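Local structure of NeuRonal IgCAM-5 (Caenorhabditis elegans, 6ON6) at residues A[90-95]-A[102-107]. The protein is a neuronal cell-surface receptor of the immunoglobulin superfamily whose first immunoglobulin domain forms homodimers, and probably takes part in cell adhesion during neural wiring. Residues are numbered along the deposited sequence; the frame is centred on the assembly and turned at random.
Sequences NYSCQI and LSTGEL. With NAG (2-acetamido-2-deoxy-beta-D-glucopyranose), chain C.
Asn90 and Glu106 face each other as a non-hydrogen-bonded antiparallel pair and show how a hairpin can carry a glycan and give it a hydrogen bond from the facing strand. Asn90 ND2 is bonded covalently to NAG C1, and its CB touches Thr104 CG2. Along Glu106, CB lies 3.5 Å from Asn90 OD1; CG, anti to the backbone N (chi1 -166°), passes the same oxygen at 3.8 Å; CD comes 3.5 Å from NAG N2; OE1 lies 3.9 Å from NAG C3, and OE2 accepts a hydrogen bond from NAG N2 at 2.9 Å. An alanine in place of Glu106 would probably leave that acetamido N-H without its carboxylate mate and the sugar freer to turn about its link. Four backbone hydrogen bonds join Tyr91 to Gly105 and Cys93 to Ser103, the straightest running from Tyr91 N to Gly105 O (2.9 Å, 175°). On the opposite face Tyr91 CE1 meets Leu107 CB at 3.8 Å, while the tyrosine hydroxyl is hydrogen-bonded to Asp87 O, as in the tyrosine corner of immunoglobulin domains. The hairpin lies between strands 38-42 and 16-19; the Cys93–Cys28 disulfide ties it to strand 24-31 of the other sheet, in the immunoglobulin sandwich, and Pro46 of the second subunit packs on Ser92, Leu102 and Thr104.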
ATOM      1  N   ASN A  90      -1.550  12.250  -4.939  1.00 29.52           N
ATOM      2  CA  ASN A  90      -2.545  12.053  -3.889  1.00 25.66           C
ATOM      3  C   ASN A  90      -2.040  11.068  -2.855  1.00 25.75           C
ATOM      4  O   ASN A  90      -1.581   9.976  -3.196  1.00 29.57           O
ATOM      5  CB  ASN A  90      -3.851  11.536  -4.472  1.00 28.70           C
ATOM      6  CG  ASN A  90      -4.671  12.625  -5.059  1.00 35.74           C
ATOM      7  OD1 ASN A  90      -4.952  13.627  -4.401  1.00 39.00           O
ATOM      8  ND2 ASN A  90      -5.069  12.458  -6.308  1.00 41.61           N
ATOM      9  N   TYR A  91      -2.089  11.474  -1.601  1.00 25.46           N
ATOM     10  CA  TYR A  91      -1.585  10.693  -0.487  1.00 25.72           C
ATOM     11  C   TYR A  91      -2.786  10.294   0.331  1.00 25.78           C
ATOM     12  O   TYR A  91      -3.640  11.141   0.638  1.00 28.81           O
ATOM     13  CB  TYR A  91      -0.619  11.521   0.375  1.00 23.36           C
ATOM     14  CG  TYR A  91       0.678  11.811  -0.393  1.00 23.78           C
ATOM     15  CD1 TYR A  91       0.702  12.790  -1.375  1.00 23.55           C
ATOM     16  CD2 TYR A  91       1.843  11.040  -0.203  1.00 25.57           C
ATOM     17  CE1 TYR A  91       1.882  13.044  -2.132  1.00 24.34           C
ATOM     18  CE2 TYR A  91       2.996  11.316  -0.943  1.00 26.53           C
ATOM     19  CZ  TYR A  91       2.968  12.279  -1.876  1.00 24.88           C
ATOM     20  OH  TYR A  91       4.139  12.467  -2.566  1.00 27.24           O
ATOM     21  N   SER A  92      -2.852   9.035   0.713  1.00 24.39           N
ATOM     22  CA  SER A  92      -3.995   8.603   1.494  1.00 26.30           C
ATOM     23  C   SER A  92      -3.539   7.865   2.753  1.00 25.73           C
ATOM     24  O   SER A  92      -2.499   7.205   2.779  1.00 28.84           O
ATOM     25  CB  SER A  92      -4.953   7.829   0.577  1.00 35.33           C
ATOM     26  OG  SER A  92      -4.420   6.566   0.317  1.00 46.65           O
ATOM     27  N   CYS A  93      -4.293   8.001   3.840  1.00 24.85           N
ATOM     28  CA  CYS A  93      -4.071   7.108   4.961  1.00 26.61           C
ATOM     29  C   CYS A  93      -5.266   6.182   5.001  1.00 26.87           C
ATOM     30  O   CYS A  93      -6.391   6.609   4.730  1.00 30.24           O
ATOM     31  CB  CYS A  93      -3.856   7.813   6.313  1.00 32.14           C
ATOM     32  SG  CYS A  93      -5.273   8.421   7.034  1.00 44.28           S
ATOM     33  N   GLN A  94      -5.014   4.920   5.264  1.00 25.51           N
ATOM     34  CA  GLN A  94      -6.076   3.931   5.228  1.00 27.41           C
ATOM     35  C   GLN A  94      -5.957   3.000   6.421  1.00 26.88           C
ATOM     36  O   GLN A  94      -4.848   2.701   6.873  1.00 31.00           O
ATOM     37  CB  GLN A  94      -6.116   3.248   3.875  1.00 32.74           C
ATOM     38  CG  GLN A  94      -4.983   2.413   3.582  1.00 34.24           C
ATOM     39  CD  GLN A  94      -4.995   1.968   2.111  1.00 36.33           C
ATOM     40  OE1 GLN A  94      -4.905   2.792   1.193  1.00 44.91           O
ATOM     41  NE2 GLN A  94      -5.177   0.688   1.891  1.00 35.04           N
ATOM     42  N   ILE A  95      -7.122   2.642   7.005  1.00 29.80           N
ATOM     43  CA  ILE A  95      -7.183   1.774   8.168  1.00 31.14           C
ATOM     44  C   ILE A  95      -7.889   0.500   7.770  1.00 31.74           C
ATOM     45  O   ILE A  95      -8.824   0.549   6.967  1.00 36.92           O
ATOM     46  CB  ILE A  95      -8.014   2.461   9.259  1.00 35.69           C
ATOM     47  CG1 ILE A  95      -7.580   3.928   9.408  1.00 37.73           C
ATOM     48  CG2 ILE A  95      -7.821   1.731  10.544  1.00 34.97           C
ATOM     49  CD1 ILE A  95      -8.585   4.799  10.157  1.00 47.46           C
ATOM     50  N   LEU A 102     -10.627   5.684   5.200  1.00 34.94           N
ATOM     51  CA  LEU A 102      -9.494   6.356   4.575  1.00 33.83           C
ATOM     52  C   LEU A 102      -9.777   7.833   4.361  1.00 32.63           C
ATOM     53  O   LEU A 102     -10.915   8.307   4.456  1.00 38.01           O
ATOM     54  CB  LEU A 102      -9.130   5.680   3.264  1.00 39.21           C
ATOM     55  CG  LEU A 102     -10.063   5.702   2.067  1.00 44.98           C
ATOM     56  CD1 LEU A 102      -9.829   6.943   1.232  1.00 46.63           C
ATOM     57  CD2 LEU A 102      -9.768   4.462   1.250  1.00 44.97           C
ATOM     58  N   SER A 103      -8.700   8.572   4.162  1.00 30.68           N
ATOM     59  CA  SER A 103      -8.716  10.005   3.946  1.00 26.76           C
ATOM     60  C   SER A 103      -7.561  10.309   2.990  1.00 25.50           C
ATOM     61  O   SER A 103      -6.456   9.747   3.129  1.00 27.48           O
ATOM     62  CB  SER A 103      -8.427  10.694   5.264  1.00 33.00           C
ATOM     63  OG  SER A 103      -8.573  12.082   5.141  1.00 40.84           O
ATOM     64  N   THR A 104      -7.803  11.215   2.040  1.00 28.71           N
ATOM     65  CA  THR A 104      -6.847  11.528   0.974  1.00 26.28           C
ATOM     66  C   THR A 104      -6.657  13.033   0.841  1.00 26.20           C
ATOM     67  O   THR A 104      -7.616  13.813   0.960  1.00 29.70           O
ATOM     68  CB  THR A 104      -7.379  11.032  -0.349  1.00 33.36           C
ATOM     69  OG1 THR A 104      -7.650   9.628  -0.262  1.00 33.85           O
ATOM     70  CG2 THR A 104      -6.327  11.255  -1.490  1.00 36.58           C
ATOM     71  N   GLY A 105      -5.411  13.452   0.582  1.00 24.94           N
ATOM     72  CA  GLY A 105      -5.145  14.836   0.264  1.00 25.68           C
ATOM     73  C   GLY A 105      -4.131  14.921  -0.869  1.00 24.33           C
ATOM     74  O   GLY A 105      -3.382  13.977  -1.130  1.00 25.68           O
ATOM     75  N   GLU A 106      -4.150  16.047  -1.560  1.00 26.24           N
ATOM     76  CA  GLU A 106      -3.274  16.259  -2.715  1.00 24.74           C
ATOM     77  C   GLU A 106      -2.069  17.105  -2.341  1.00 24.75           C
ATOM     78  O   GLU A 106      -2.172  18.059  -1.563  1.00 28.70           O
ATOM     79  CB  GLU A 106      -4.032  16.992  -3.821  1.00 29.25           C
ATOM     80  CG  GLU A 106      -3.304  16.958  -5.160  1.00 37.39           C
ATOM     81  CD  GLU A 106      -4.235  17.121  -6.376  1.00 44.07           C
ATOM     82  OE1 GLU A 106      -5.462  17.356  -6.211  1.00 46.08           O
ATOM     83  OE2 GLU A 106      -3.719  16.998  -7.508  1.00 49.35           O
ATOM     84  N   LEU A 107      -0.909  16.766  -2.927  1.00 24.62           N
ATOM     85  CA  LEU A 107       0.266  17.627  -2.872  1.00 23.21           C
ATOM     86  C   LEU A 107       0.453  18.233  -4.246  1.00 26.10           C
ATOM     87  O   LEU A 107       0.645  17.505  -5.229  1.00 28.17           O
ATOM     88  CB  LEU A 107       1.504  16.844  -2.463  1.00 23.28           C
ATOM     89  CG  LEU A 107       2.833  17.620  -2.449  1.00 23.72           C
ATOM     90  CD1 LEU A 107       2.755  18.818  -1.515  1.00 24.99           C
ATOM     91  CD2 LEU A 107       3.980  16.739  -2.034  1.00 25.78           C
TER
HETATM   92  C1  NAG C 202      -5.898  13.488  -6.890  1.00 49.19           C
HETATM   93  C2  NAG C 202      -5.501  13.785  -8.338  1.00 51.83           C
HETATM   94  C3  NAG C 202      -6.478  14.770  -8.984  1.00 52.89           C
HETATM   95  C4  NAG C 202      -7.922  14.334  -8.779  1.00 53.31           C
HETATM   96  C5  NAG C 202      -8.186  14.057  -7.304  1.00 51.70           C
HETATM   97  C6  NAG C 202      -9.570  13.506  -7.040  1.00 53.54           C
HETATM   98  C7  NAG C 202      -3.207  13.838  -9.207  1.00 56.88           C
HETATM   99  C8  NAG C 202      -3.626  12.716 -10.111  1.00 55.60           C
HETATM  100  N2  NAG C 202      -4.148  14.311  -8.386  1.00 56.43           N
HETATM  101  O3  NAG C 202      -6.197  14.843 -10.377  1.00 56.26           O
HETATM  102  O4  NAG C 202      -8.803  15.356  -9.231  1.00 57.35           O
HETATM  103  O5  NAG C 202      -7.257  13.070  -6.839  1.00 49.24           O
HETATM  104  O6  NAG C 202      -9.886  13.517  -5.652  1.00 55.77           O
HETATM  105  O7  NAG C 202      -2.068  14.298  -9.220  1.00 62.49           O